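Local coordinates for regulator of nonsense transcripts 2 (Homo sapiens, PDB 4CEM), which acts in nonsense-mediated mRNA decay, in which its MIF4G domains, the first of them described here, probably serve as helical scaffolds for protein interactions, at residues A[12-17]-A[209-214]; A[60-65]-A[87-92]; A[72-77]-A[110-115]; A[129-134]-A[143-148]; A[191-196]-A[301-306]. All coordinates share one frame; numbering follows the deposited sequence.

Contact 1: A[12-17]-A[209-214]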
# COMPACT_ATOMS: atom_id res chain seq x y z
N ILE A 12 19.24 11.30 -6.97
CA ILE A 12 20.00 10.85 -5.81
C ILE A 12 19.07 10.53 -4.65
O ILE A 12 19.27 9.54 -3.96
CB ILE A 12 21.08 11.87 -5.41
CG1 ILE A 12 22.28 11.76 -6.35
CG2 ILE A 12 21.55 11.65 -3.98
CD1 ILE A 12 23.23 12.92 -6.24
N GLN A 13 18.05 11.36 -4.44
CA GLN A 13 17.08 11.10 -3.38
C GLN A 13 16.32 9.80 -3.62
O GLN A 13 16.24 8.96 -2.73
CB GLN A 13 16.09 12.26 -3.22
CG GLN A 13 16.51 13.29 -2.18
CD GLN A 13 16.55 12.73 -0.77
OE1 GLN A 13 15.56 12.15 -0.29
NE2 GLN A 13 17.69 12.89 -0.09
N LEU A 14 15.77 9.64 -4.82
CA LEU A 14 15.07 8.41 -5.17
C LEU A 14 15.98 7.21 -4.84
O LEU A 14 15.63 6.36 -4.02
CB LEU A 14 14.70 8.42 -6.66
CG LEU A 14 13.76 7.33 -7.18
CD1 LEU A 14 12.34 7.54 -6.67
CD2 LEU A 14 13.79 7.29 -8.71
N HIS A 15 17.16 7.21 -5.44
CA HIS A 15 18.21 6.21 -5.20
C HIS A 15 18.55 5.97 -3.74
O HIS A 15 18.78 4.84 -3.33
CB HIS A 15 19.43 6.64 -6.01
CG HIS A 15 20.67 5.82 -5.76
ND1 HIS A 15 20.92 4.66 -6.41
CD2 HIS A 15 21.77 6.06 -4.96
CE1 HIS A 15 22.10 4.18 -6.01
NE2 HIS A 15 22.62 5.03 -5.13
N GLN A 16 18.56 7.02 -2.93
CA GLN A 16 18.86 6.87 -1.51
C GLN A 16 17.72 6.20 -0.75
O GLN A 16 17.95 5.37 0.13
CB GLN A 16 19.12 8.25 -0.90
CG GLN A 16 19.48 8.24 0.57
CD GLN A 16 19.87 9.63 1.04
OE1 GLN A 16 19.32 10.63 0.59
NE2 GLN A 16 20.83 9.69 1.96
N GLU A 17 16.49 6.57 -1.09
CA GLU A 17 15.31 6.00 -0.46
C GLU A 17 15.15 4.54 -0.83
O GLU A 17 14.80 3.71 0.01
CB GLU A 17 14.05 6.77 -0.86
CG GLU A 17 13.80 7.99 0.03
CD GLU A 17 12.97 9.06 -0.64
OE1 GLU A 17 12.07 8.73 -1.46
OE2 GLU A 17 13.22 10.25 -0.34
N ARG A 209 9.74 3.56 -14.81
CA ARG A 209 10.46 4.33 -15.82
C ARG A 209 11.40 5.36 -15.20
O ARG A 209 12.53 5.52 -15.66
CB ARG A 209 9.48 5.00 -16.78
CG ARG A 209 10.11 5.59 -18.04
CD ARG A 209 9.13 5.67 -19.21
NE ARG A 209 8.66 4.35 -19.63
CZ ARG A 209 7.83 4.12 -20.66
NH1 ARG A 209 7.37 5.13 -21.38
NH2 ARG A 209 7.47 2.88 -20.95
N LYS A 210 10.96 6.06 -14.14
CA LYS A 210 11.83 7.01 -13.44
C LYS A 210 13.13 6.35 -12.97
O LYS A 210 14.22 6.90 -13.14
CB LYS A 210 11.14 7.62 -12.21
CG LYS A 210 9.91 8.46 -12.49
CD LYS A 210 9.62 9.43 -11.35
CE LYS A 210 8.39 10.28 -11.62
NZ LYS A 210 8.39 11.56 -10.85
N VAL A 211 13.00 5.18 -12.35
CA VAL A 211 14.17 4.47 -11.82
C VAL A 211 15.08 4.06 -12.97
O VAL A 211 16.30 4.26 -12.90
CB VAL A 211 13.77 3.21 -11.02
CG1 VAL A 211 15.02 2.42 -10.62
CG2 VAL A 211 12.93 3.58 -9.80
N LYS A 212 14.49 3.51 -14.03
CA LYS A 212 15.27 3.11 -15.19
C LYS A 212 16.00 4.31 -15.75
O LYS A 212 17.22 4.27 -15.97
CB LYS A 212 14.39 2.48 -16.26
CG LYS A 212 13.91 1.08 -15.92
CD LYS A 212 13.34 0.42 -17.15
CE LYS A 212 12.75 -0.95 -16.86
NZ LYS A 212 12.32 -1.61 -18.13
N SER A 213 15.25 5.38 -15.96
CA SER A 213 15.81 6.61 -16.49
C SER A 213 16.91 7.19 -15.60
O SER A 213 17.94 7.63 -16.08
CB SER A 213 14.69 7.63 -16.68
OG SER A 213 13.81 7.19 -17.69
N ALA A 214 16.69 7.19 -14.29
CA ALA A 214 17.68 7.74 -13.37
C ALA A 214 18.94 6.90 -13.43
O ALA A 214 20.05 7.44 -13.39
CB ALA A 214 17.13 7.81 -11.96
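L14 and V211 mark the nearest approach of the two backbones, with L14 CA 7.8 Å from V211 CA, a spacing at which side chains must bridge the gap. The fold is the all-helical, repeat-like architecture of a MIF4G domain, and the contact joins the long N-terminal helix 6-33 to the short helix 209-218. L14 carries it. Its CG stands anti to the backbone N (chi1 -170°), which extends the side chain off its helix, and the CD2 branch does the touching. CD2 meets V211 CG2 at 4.0 Å; the two side chains cross at about a right angle and meet through one methyl each. Of V211's branches, CG2 is the one lying beside the backbone N. A second, looser approach runs from L14 CD2 to K210 CB at 4.4 Å. K210 thus offers only the root of its side chain, while its aliphatic arm leads away from the leucine.

No hydrogen bond links the segments, and the joint area lost is only 111 Å², evidence of a small surface contact held by van der Waals forces. The loop residue F222 widens it: V211 and A214 pack against F222, and the ring of H15 meets the F222 ring edge to face. On helix 209-218 itself, R209 O takes two donors from the same residue. S213 N reaches it at 2.7 Å in the ordinary helical bond, and S213 OG approaches at 2.9 Å from above the carbonyl plane, 43° out of it.

Contact 2: A[60-65]-A[87-92]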
# COMPACT_ATOMS: atom_id res chain seq x y z
N LYS A 60 -4.28 -0.77 24.36
CA LYS A 60 -5.04 0.40 23.96
C LYS A 60 -4.17 1.38 23.18
O LYS A 60 -4.61 1.94 22.18
CB LYS A 60 -5.65 1.10 25.17
CG LYS A 60 -6.75 2.07 24.80
CD LYS A 60 -7.35 2.72 26.04
CE LYS A 60 -8.39 3.77 25.67
NZ LYS A 60 -8.93 4.43 26.89
N LYS A 61 -2.93 1.59 23.64
CA LYS A 61 -1.98 2.45 22.93
C LYS A 61 -1.72 1.97 21.52
O LYS A 61 -1.54 2.77 20.61
CB LYS A 61 -0.66 2.55 23.69
CG LYS A 61 -0.63 3.67 24.72
CD LYS A 61 0.36 3.39 25.82
CE LYS A 61 0.28 4.45 26.91
NZ LYS A 61 0.10 3.84 28.26
N LEU A 62 -1.72 0.65 21.34
CA LEU A 62 -1.54 0.07 20.01
C LEU A 62 -2.62 0.46 18.99
O LEU A 62 -2.48 0.19 17.80
CB LEU A 62 -1.47 -1.46 20.10
CG LEU A 62 -0.16 -2.06 20.63
CD1 LEU A 62 -0.28 -3.55 20.91
CD2 LEU A 62 0.97 -1.77 19.65
N LYS A 63 -3.71 1.08 19.45
CA LYS A 63 -4.75 1.52 18.52
C LYS A 63 -4.37 2.79 17.79
O LYS A 63 -4.92 3.06 16.74
CB LYS A 63 -6.08 1.69 19.24
CG LYS A 63 -6.64 0.36 19.74
CD LYS A 63 -8.03 0.47 20.33
CE LYS A 63 -8.77 -0.87 20.20
NZ LYS A 63 -9.62 -1.16 21.39
N THR A 64 -3.42 3.55 18.33
CA THR A 64 -2.97 4.81 17.72
C THR A 64 -1.45 4.80 17.54
O THR A 64 -0.75 5.66 18.08
CB THR A 64 -3.37 5.99 18.61
OG1 THR A 64 -2.84 5.79 19.94
CG2 THR A 64 -4.89 6.13 18.69
N ILE A 65 -0.95 3.83 16.80
CA ILE A 65 0.49 3.69 16.62
C ILE A 65 1.02 4.85 15.80
O ILE A 65 0.44 5.21 14.79
CB ILE A 65 0.87 2.36 15.94
CG1 ILE A 65 0.60 1.19 16.88
CG2 ILE A 65 2.35 2.36 15.54
CD1 ILE A 65 0.71 -0.17 16.22
N ALA A 87 -4.46 -11.82 21.00
CA ALA A 87 -5.67 -11.59 20.22
C ALA A 87 -6.14 -10.14 20.31
O ALA A 87 -6.56 -9.56 19.32
CB ALA A 87 -6.78 -12.53 20.65
N GLU A 88 -6.03 -9.56 21.51
CA GLU A 88 -6.45 -8.17 21.75
C GLU A 88 -5.49 -7.19 21.07
O GLU A 88 -5.92 -6.25 20.40
CB GLU A 88 -6.53 -7.87 23.25
CG GLU A 88 -7.49 -8.75 24.05
CD GLU A 88 -6.84 -10.04 24.57
OE1 GLU A 88 -6.31 -10.84 23.76
OE2 GLU A 88 -6.87 -10.25 25.80
N ALA A 89 -4.19 -7.44 21.24
CA ALA A 89 -3.14 -6.62 20.64
C ALA A 89 -3.23 -6.66 19.11
O ALA A 89 -3.11 -5.64 18.45
CB ALA A 89 -1.78 -7.09 21.10
N VAL A 90 -3.44 -7.85 18.56
CA VAL A 90 -3.63 -7.99 17.13
C VAL A 90 -4.81 -7.15 16.65
O VAL A 90 -4.72 -6.46 15.63
CB VAL A 90 -3.83 -9.47 16.75
CG1 VAL A 90 -4.38 -9.60 15.34
CG2 VAL A 90 -2.52 -10.23 16.89
N ALA A 91 -5.91 -7.17 17.39
CA ALA A 91 -7.12 -6.42 17.03
C ALA A 91 -6.87 -4.91 16.99
O ALA A 91 -7.30 -4.23 16.06
CB ALA A 91 -8.26 -6.74 17.99
N SER A 92 -6.18 -4.38 18.01
CA SER A 92 -5.79 -2.97 18.02
C SER A 92 -4.97 -2.61 16.78
O SER A 92 -5.24 -1.63 16.10
CB SER A 92 -4.98 -2.65 19.28
OG SER A 92 -5.75 -2.85 20.45
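S92 OG is hydrogen-bonded to V59 O of helix 52-61, a turn before K63, and the K63 methylenes pack against the same oxygen. K63 CG approaches S92 OG at 3.4 Å, and K63 CE comes to 3.6 Å of it. The lysine therefore meets the serine with its methylene chain, not with NZ. K63 CG sits beside its own backbone N (chi1 -67°), which runs the arm past the serine. S92 CB also touches L62, whose CB is 3.8 Å away.

The backbones are closest here, K63 CA and S92 CA standing 4.6 Å apart, and a small residue on helix 86-95 fits that spacing. In the helical MIF4G fold the contact brings the C-terminal part of helix 52-61 and the residues that follow against helix 86-95, with helix 70-79 lying between them in sequence.

Toward the interior the contact becomes wholly apolar. L62 CD1 reaches A89 CB at 3.8 Å, and both residues are also covered by F113 of helix 103-116, while L109 of that helix packs on L62.

Contact 3: A[72-77]-A[110-115]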
# COMPACT_ATOMS: atom_id res chain seq x y z
N SER A 72 8.99 4.69 22.68
CA SER A 72 8.17 4.59 23.88
C SER A 72 7.35 3.29 23.91
O SER A 72 7.32 2.59 24.93
CB SER A 72 7.26 5.81 24.01
OG SER A 72 6.61 6.10 22.79
N LEU A 73 6.71 2.96 22.79
CA LEU A 73 5.96 1.70 22.71
C LEU A 73 6.88 0.49 22.78
O LEU A 73 6.54 -0.54 23.38
CB LEU A 73 5.12 1.65 21.44
CG LEU A 73 4.03 2.72 21.39
CD1 LEU A 73 3.29 2.67 20.07
CD2 LEU A 73 3.07 2.52 22.56
N SER A 74 8.08 0.62 22.21
CA SER A 74 9.08 -0.43 22.33
C SER A 74 9.50 -0.63 23.77
O SER A 74 9.63 -1.76 24.22
CB SER A 74 10.29 -0.11 21.46
OG SER A 74 9.93 -0.25 20.09
N HIS A 75 9.72 0.46 24.49
CA HIS A 75 10.13 0.41 25.90
C HIS A 75 9.10 -0.31 26.73
O HIS A 75 9.43 -1.21 27.48
CB HIS A 75 10.35 1.82 26.44
CG HIS A 75 10.60 1.87 27.92
ND1 HIS A 75 9.60 1.97 28.81
CD2 HIS A 75 11.78 1.83 28.66
CE1 HIS A 75 10.11 1.99 30.06
NE2 HIS A 75 11.44 1.90 29.97
N ASP A 76 7.84 0.07 26.58
CA ASP A 76 6.77 -0.61 27.28
C ASP A 76 6.71 -2.07 26.89
O ASP A 76 6.68 -2.94 27.76
CB ASP A 76 5.42 0.05 27.00
CG ASP A 76 5.31 1.44 27.57
OD1 ASP A 76 6.15 1.82 28.44
OD2 ASP A 76 4.39 2.18 27.14
N PHE A 77 6.69 -2.33 25.59
CA PHE A 77 6.65 -3.71 25.10
C PHE A 77 7.65 -4.61 25.81
O PHE A 77 7.30 -5.71 26.25
CB PHE A 77 6.90 -3.75 23.59
CG PHE A 77 6.90 -5.14 23.01
CD1 PHE A 77 5.72 -5.71 22.55
CD2 PHE A 77 8.07 -5.86 22.90
CE1 PHE A 77 5.71 -6.98 22.02
CE2 PHE A 77 8.08 -7.14 22.36
CZ PHE A 77 6.89 -7.70 21.92
N CYS A 110 5.13 -4.93 15.10
CA CYS A 110 4.71 -6.27 14.69
C CYS A 110 5.88 -7.27 14.71
O CYS A 110 5.68 -8.45 15.01
CB CYS A 110 4.03 -6.25 13.32
SG CYS A 110 2.38 -5.51 13.29
N SER A 111 7.09 -6.80 14.41
CA SER A 111 8.28 -7.65 14.41
C SER A 111 8.73 -8.01 15.82
O SER A 111 9.22 -9.11 16.05
CB SER A 111 9.43 -6.99 13.65
OG SER A 111 9.07 -6.74 12.30
N LEU A 112 8.59 -7.08 16.76
CA LEU A 112 8.94 -7.40 18.15
C LEU A 112 7.96 -8.44 18.72
O LEU A 112 8.37 -9.36 19.42
CB LEU A 112 8.96 -6.14 19.02
CG LEU A 112 9.98 -5.04 18.69
CD1 LEU A 112 9.72 -3.84 19.59
CD2 LEU A 112 11.40 -5.53 18.84
N PHE A 113 6.68 -8.30 18.39
CA PHE A 113 5.67 -9.29 18.78
C PHE A 113 6.00 -10.65 18.18
O PHE A 113 6.13 -11.64 18.89
CB PHE A 113 4.27 -8.88 18.30
CG PHE A 113 3.48 -8.09 19.31
CD1 PHE A 113 2.85 -8.74 20.37
CD2 PHE A 113 3.35 -6.71 19.20
CE1 PHE A 113 2.11 -8.02 21.30
CE2 PHE A 113 2.62 -5.99 20.13
CZ PHE A 113 2.00 -6.65 21.18
N HIS A 114 6.16 -10.66 16.86
CA HIS A 114 6.46 -11.89 16.13
C HIS A 114 7.68 -12.57 16.66
O HIS A 114 7.67 -13.78 16.80
CB HIS A 114 6.64 -11.59 14.66
CG HIS A 114 7.10 -12.77 13.85
ND1 HIS A 114 6.36 -13.88 13.70
CD2 HIS A 114 8.28 -12.99 13.14
CE1 HIS A 114 7.02 -14.77 12.94
NE2 HIS A 114 8.20 -14.22 12.59
N GLN A 115 8.72 -11.81 16.96
CA GLN A 115 9.99 -12.39 17.42
C GLN A 115 9.92 -12.92 18.85
O GLN A 115 10.73 -13.75 19.25
CB GLN A 115 11.15 -11.38 17.28
CG GLN A 115 11.59 -11.14 15.84
CD GLN A 115 12.39 -9.86 15.66
OE1 GLN A 115 13.25 -9.53 16.46
NE2 GLN A 115 12.10 -9.13 14.59
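F77 drives its ring edge into the face of F113, and this T-shaped pair is the close-packed part of the contact. F77 CE1 stands over the centre of the F113 ring, 3.7 Å from F113 CG; the centroids are 4.8 Å apart and the planes stand at 71°. One face of F77 is covered by L112 CB, which lies 4.0 Å from the ring centroid as a CH-pi contact. With CG anti to the backbone N (chi1 179°), F77 spans segments 72-77 and 110-115, whose axes lie 11.2 Å apart and nearly parallel (17°) within the MIF4G helical fold.

The other end is looser and partly exposed to solvent. There S74 OG touches L112 CD1 at 3.6 Å, with its polar needs met instead by R70 O and H108 NE2.

F113 also stacks on F120 and F77 rests on F58 of helix 52-61, so the aromatic pair belongs to a wider cluster. With an alanine at F77, the F113 face and L112 CB would probably lose their shared partner, leaving a gap between the helices. Between the segments the adhesion is dispersion plus ring quadrupole attraction, sensitive to how the rings are turned; the S74–H108 bond joins their helices beside it.

Contact 4: A[129-134]-A[143-148]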
# COMPACT_ATOMS: atom_id res chain seq x y z
N LYS A 129 -7.88 -11.49 7.77
CA LYS A 129 -8.84 -12.17 6.91
C LYS A 129 -10.28 -11.83 7.32
O LYS A 129 -11.09 -11.44 6.47
CB LYS A 129 -8.63 -13.67 6.91
CG LYS A 129 -7.56 -14.16 5.96
CD LYS A 129 -7.41 -15.67 6.08
CE LYS A 129 -6.25 -16.22 5.27
NZ LYS A 129 -5.81 -17.53 5.81
N LYS A 130 -10.59 -11.97 8.60
CA LYS A 130 -11.91 -11.58 9.12
C LYS A 130 -12.21 -10.13 8.76
O LYS A 130 -13.31 -9.80 8.32
CB LYS A 130 -11.99 -11.74 10.65
CG LYS A 130 -11.81 -13.15 11.18
CD LYS A 130 -12.99 -14.05 10.85
CE LYS A 130 -12.74 -15.48 11.31
NZ LYS A 130 -13.75 -16.44 10.77
N HIS A 131 -11.22 -9.26 8.93
CA HIS A 131 -11.40 -7.84 8.66
C HIS A 131 -11.77 -7.58 7.22
O HIS A 131 -12.59 -6.70 6.95
CB HIS A 131 -10.13 -7.07 9.05
CG HIS A 131 -10.23 -5.58 8.84
ND1 HIS A 131 -10.54 -4.73 9.84
CD2 HIS A 131 -10.00 -4.80 7.71
CE1 HIS A 131 -10.52 -3.47 9.37
NE2 HIS A 131 -10.20 -3.51 8.06
N PHE A 132 -11.20 -8.33 6.29
CA PHE A 132 -11.59 -8.21 4.88
C PHE A 132 -12.91 -8.93 4.58
O PHE A 132 -13.49 -8.73 3.52
CB PHE A 132 -10.49 -8.71 3.94
CG PHE A 132 -9.24 -7.88 3.96
CD1 PHE A 132 -9.30 -6.51 3.71
CD2 PHE A 132 -8.01 -8.45 4.25
CE1 PHE A 132 -8.15 -5.73 3.74
CE2 PHE A 132 -6.86 -7.68 4.28
CZ PHE A 132 -6.93 -6.32 4.03
N GLU A 133 -13.38 -9.76 5.52
CA GLU A 133 -14.75 -10.28 5.47
C GLU A 133 -15.71 -9.15 5.78
O GLU A 133 -16.54 -8.78 4.95
CB GLU A 133 -14.96 -11.42 6.47
CG GLU A 133 -15.66 -12.62 5.88
CD GLU A 133 -14.71 -13.45 5.04
OE1 GLU A 133 -13.87 -14.16 5.64
OE2 GLU A 133 -14.81 -13.38 3.80
N ALA A 134 -15.58 -8.58 6.98
CA ALA A 134 -16.45 -7.49 7.43
C ALA A 134 -16.61 -6.41 6.37
O ALA A 134 -17.70 -5.88 6.19
CB ALA A 134 -15.90 -6.89 8.71
N ILE A 143 -11.86 3.79 1.54
CA ILE A 143 -10.66 3.61 0.72
C ILE A 143 -9.38 4.03 1.45
O ILE A 143 -8.34 3.39 1.31
CB ILE A 143 -10.81 4.36 -0.63
CG1 ILE A 143 -11.67 3.52 -1.59
CG2 ILE A 143 -9.45 4.66 -1.25
CD1 ILE A 143 -11.80 4.10 -2.99
N THR A 144 -9.48 5.10 2.24
CA THR A 144 -8.35 5.61 3.01
C THR A 144 -7.68 4.50 3.84
O THR A 144 -6.45 4.38 3.85
CB THR A 144 -8.79 6.75 3.94
OG1 THR A 144 -9.60 7.68 3.21
CG2 THR A 144 -7.59 7.48 4.52
N LYS A 145 -8.49 3.69 4.51
CA LYS A 145 -7.97 2.59 5.34
C LYS A 145 -7.50 1.41 4.49
O LYS A 145 -6.43 0.84 4.76
CB LYS A 145 -9.04 2.15 6.36
CG LYS A 145 -8.66 0.99 7.27
CD LYS A 145 -7.55 1.33 8.24
CE LYS A 145 -7.55 0.40 9.46
NZ LYS A 145 -7.69 -1.04 9.12
N LEU A 146 -8.29 1.03 3.48
CA LEU A 146 -7.88 -0.04 2.56
C LEU A 146 -6.54 0.29 1.88
O LEU A 146 -5.74 -0.61 1.62
CB LEU A 146 -8.95 -0.30 1.49
CG LEU A 146 -8.60 -1.34 0.41
CD1 LEU A 146 -8.41 -2.74 0.98
CD2 LEU A 146 -9.67 -1.34 -0.67
N ARG A 147 -6.29 1.56 1.59
CA ARG A 147 -5.02 1.95 1.00
C ARG A 147 -3.86 1.55 1.91
O ARG A 147 -2.97 0.79 1.50
CB ARG A 147 -4.95 3.46 0.73
CG ARG A 147 -3.72 3.85 -0.06
CD ARG A 147 -3.79 5.26 -0.62
NE ARG A 147 -3.30 6.22 0.36
CZ ARG A 147 -4.05 7.05 1.08
NH1 ARG A 147 -5.37 7.09 0.95
NH2 ARG A 147 -3.45 7.87 1.94
N THR A 148 -3.90 2.04 3.14
CA THR A 148 -2.86 1.73 4.11
C THR A 148 -2.83 0.24 4.41
O THR A 148 -1.75 -0.36 4.44
CB THR A 148 -3.07 2.53 5.41
OG1 THR A 148 -3.28 3.90 5.09
CG2 THR A 148 -1.86 2.41 6.31
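H131 and K145 cross obliquely, K145 NZ lying at a slant to the imidazole, 3.7 Å from both H131 NE2 and H131 CE1, without a hydrogen bond to it. Both chains leave the backbone in the same sense, CG anti to N (chi1 -178° for H131), which sends each across the gap. K145 then bends at its second and fourth torsions, curling NZ away from a straight extension. One residue on, F132 and L146 meet at about a right angle: F132 CE1 touches L146 CD1 at 4.1 Å.

The backbones stay well apart, F132 CA being 9.3 Å from L146 CA, and just 107 Å² is buried. The contact links helices 120-137 and 143-158, successive in the MIF4G helical fold. Helix 164-181 covers the F132–L146 half, I178 packing on L146 and Q174 touching F132.

K145 NZ is held by a hydrogen bond to V94 O and a salt bridge to D149, and H131 packs on D149 as well. The lysine's charge is therefore answered outside the pair; its nearness would probably disfavour a second proton on the imidazole, while D149 would pull the other way.

Contact 5: A[191-196]-A[301-306]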
# COMPACT_ATOMS: atom_id res chain seq x y z
N VAL A 191 -5.29 3.81 -4.40
CA VAL A 191 -4.93 2.62 -3.62
C VAL A 191 -3.93 1.74 -4.38
O VAL A 191 -2.98 1.22 -3.78
CB VAL A 191 -6.18 1.81 -3.21
CG1 VAL A 191 -5.80 0.43 -2.71
CG2 VAL A 191 -6.96 2.56 -2.15
N VAL A 192 -4.12 1.60 -5.69
CA VAL A 192 -3.22 0.79 -6.52
C VAL A 192 -1.88 1.49 -6.73
O VAL A 192 -0.84 0.85 -6.77
CB VAL A 192 -3.84 0.47 -7.89
CG1 VAL A 192 -2.87 -0.31 -8.75
CG2 VAL A 192 -5.13 -0.31 -7.71
N ILE A 193 -1.93 2.81 -6.86
CA ILE A 193 -0.72 3.60 -7.05
C ILE A 193 0.15 3.55 -5.79
O ILE A 193 1.35 3.27 -5.87
CB ILE A 193 -1.06 5.06 -7.41
CG1 ILE A 193 -1.70 5.09 -8.80
CG2 ILE A 193 0.19 5.92 -7.38
CD1 ILE A 193 -2.47 6.35 -9.10
N SER A 194 -0.47 3.80 -4.64
CA SER A 194 0.23 3.73 -3.35
C SER A 194 0.89 2.37 -3.18
O SER A 194 2.08 2.28 -2.91
CB SER A 194 -0.74 4.00 -2.18
OG SER A 194 -0.18 3.60 -0.94
N PHE A 195 0.11 1.31 -3.37
CA PHE A 195 0.64 -0.04 -3.30
C PHE A 195 1.85 -0.24 -4.21
O PHE A 195 2.85 -0.83 -3.81
CB PHE A 195 -0.44 -1.04 -3.69
CG PHE A 195 0.07 -2.44 -3.84
CD1 PHE A 195 0.29 -3.23 -2.73
CD2 PHE A 195 0.33 -2.97 -5.10
CE1 PHE A 195 0.76 -4.52 -2.86
CE2 PHE A 195 0.80 -4.26 -5.24
CZ PHE A 195 1.02 -5.04 -4.12
N CYS A 196 1.73 0.24 -5.45
CA CYS A 196 2.81 0.13 -6.41
C CYS A 196 4.00 0.95 -5.93
O CYS A 196 5.10 0.42 -5.79
CB CYS A 196 2.35 0.59 -7.80
SG CYS A 196 1.36 -0.66 -8.67
N ALA A 301 1.42 4.48 -15.30
CA ALA A 301 2.11 4.04 -16.51
C ALA A 301 3.62 4.01 -16.26
O ALA A 301 4.32 3.11 -16.70
CB ALA A 301 1.80 4.98 -17.67
N ASP A 302 4.09 5.02 -15.53
CA ASP A 302 5.48 5.09 -15.17
C ASP A 302 5.89 3.92 -14.28
O ASP A 302 6.83 3.18 -14.61
CB ASP A 302 5.77 6.39 -14.44
CG ASP A 302 7.21 6.50 -14.05
OD1 ASP A 302 7.62 5.81 -13.10
OD2 ASP A 302 7.94 7.27 -14.72
N LEU A 303 5.18 3.76 -13.16
CA LEU A 303 5.45 2.68 -12.22
C LEU A 303 5.46 1.32 -12.95
O LEU A 303 6.32 0.49 -12.70
CB LEU A 303 4.41 2.70 -11.09
CG LEU A 303 4.53 3.82 -10.04
CD1 LEU A 303 3.18 4.26 -9.50
CD2 LEU A 303 5.44 3.43 -8.88
N LEU A 304 4.53 1.13 -13.88
CA LEU A 304 4.50 -0.10 -14.66
C LEU A 304 5.36 -0.05 -15.93
O LEU A 304 5.42 -1.04 -16.67
CB LEU A 304 3.05 -0.45 -15.01
CG LEU A 304 2.11 -0.58 -13.81
CD1 LEU A 304 0.69 -0.93 -14.24
CD2 LEU A 304 2.64 -1.62 -12.83
N ASP A 305 6.03 1.08 -16.18
CA ASP A 305 6.88 1.29 -17.37
C ASP A 305 6.13 1.12 -18.70
O ASP A 305 6.71 0.71 -19.71
CB ASP A 305 8.11 0.36 -17.33
CG ASP A 305 9.15 0.70 -18.42
OD1 ASP A 305 9.28 1.89 -18.81
OD2 ASP A 305 9.84 -0.24 -18.88
N GLU A 306 4.84 1.48 -18.70
CA GLU A 306 4.01 1.41 -19.90
C GLU A 306 3.92 2.79 -20.55
O GLU A 306 4.04 3.81 -19.88
CB GLU A 306 2.61 0.92 -19.53
CG GLU A 306 2.56 -0.54 -19.11
CD GLU A 306 2.80 -1.50 -20.27
OE1 GLU A 306 2.89 -1.04 -21.43
OE2 GLU A 306 2.90 -2.72 -20.02
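A Schellman motif ends helix 283-303, and the last turn before it sets L303 and L304 against I193 and C196 of helix 189-204. The evidence for the motif is the positive phi of D305 (59°) with two backbone bonds back into the turn, E306 N to A301 O at 2.6 Å and D305 N to D302 O at 2.7 Å.

L303 does most of the work by splitting its two methyls. CD1 touches two residues, 4.0 Å from I193 CG2 and 4.1 Å from C196 CB, while CD2 rests on the backbone at C196 C, also at 4.1 Å. L303 and I193 cross at about a right angle, and the I193 branch used is CG2, anti to its backbone N. L304 adds a lighter touch, its CD2 standing 4.5 Å from C196 SG. L240 of helix 230-259 and L206 also pack on C196, which is buried in the helical MIF4G fold.

On the other side of the turn, D305 forms salt bridges with R209 and K212, which link it to helix 209-218. The chemistry thus divides: dispersion between aliphatic groups and a thiol on the inner face, with no hydrogen bond across it, and charge pairing beyond the turn.

Overall arrangement
From the N terminus, contact 1 closes the longest loop, joining helix 6-33 to helix 209-218 and enclosing contacts 2, 3 and 4. Contacts 2 and 3 cross, since 60-65, 72-77, 87-92 and 110-115 alternate, and they touch through F113 of contact 3. Contact 4 then closes a short loop between consecutive helices, about 7 Å from contact 2 at the nearest atoms. Contact 5 opens after it but within the loop of contact 1, which it crosses; it brings helix 283-303 back to helix 189-204. I143 CG2 and V191 CG2 join contacts 4 and 5, while the R209–D305 and K212–D305 salt bridges tie contact 5 to contact 1.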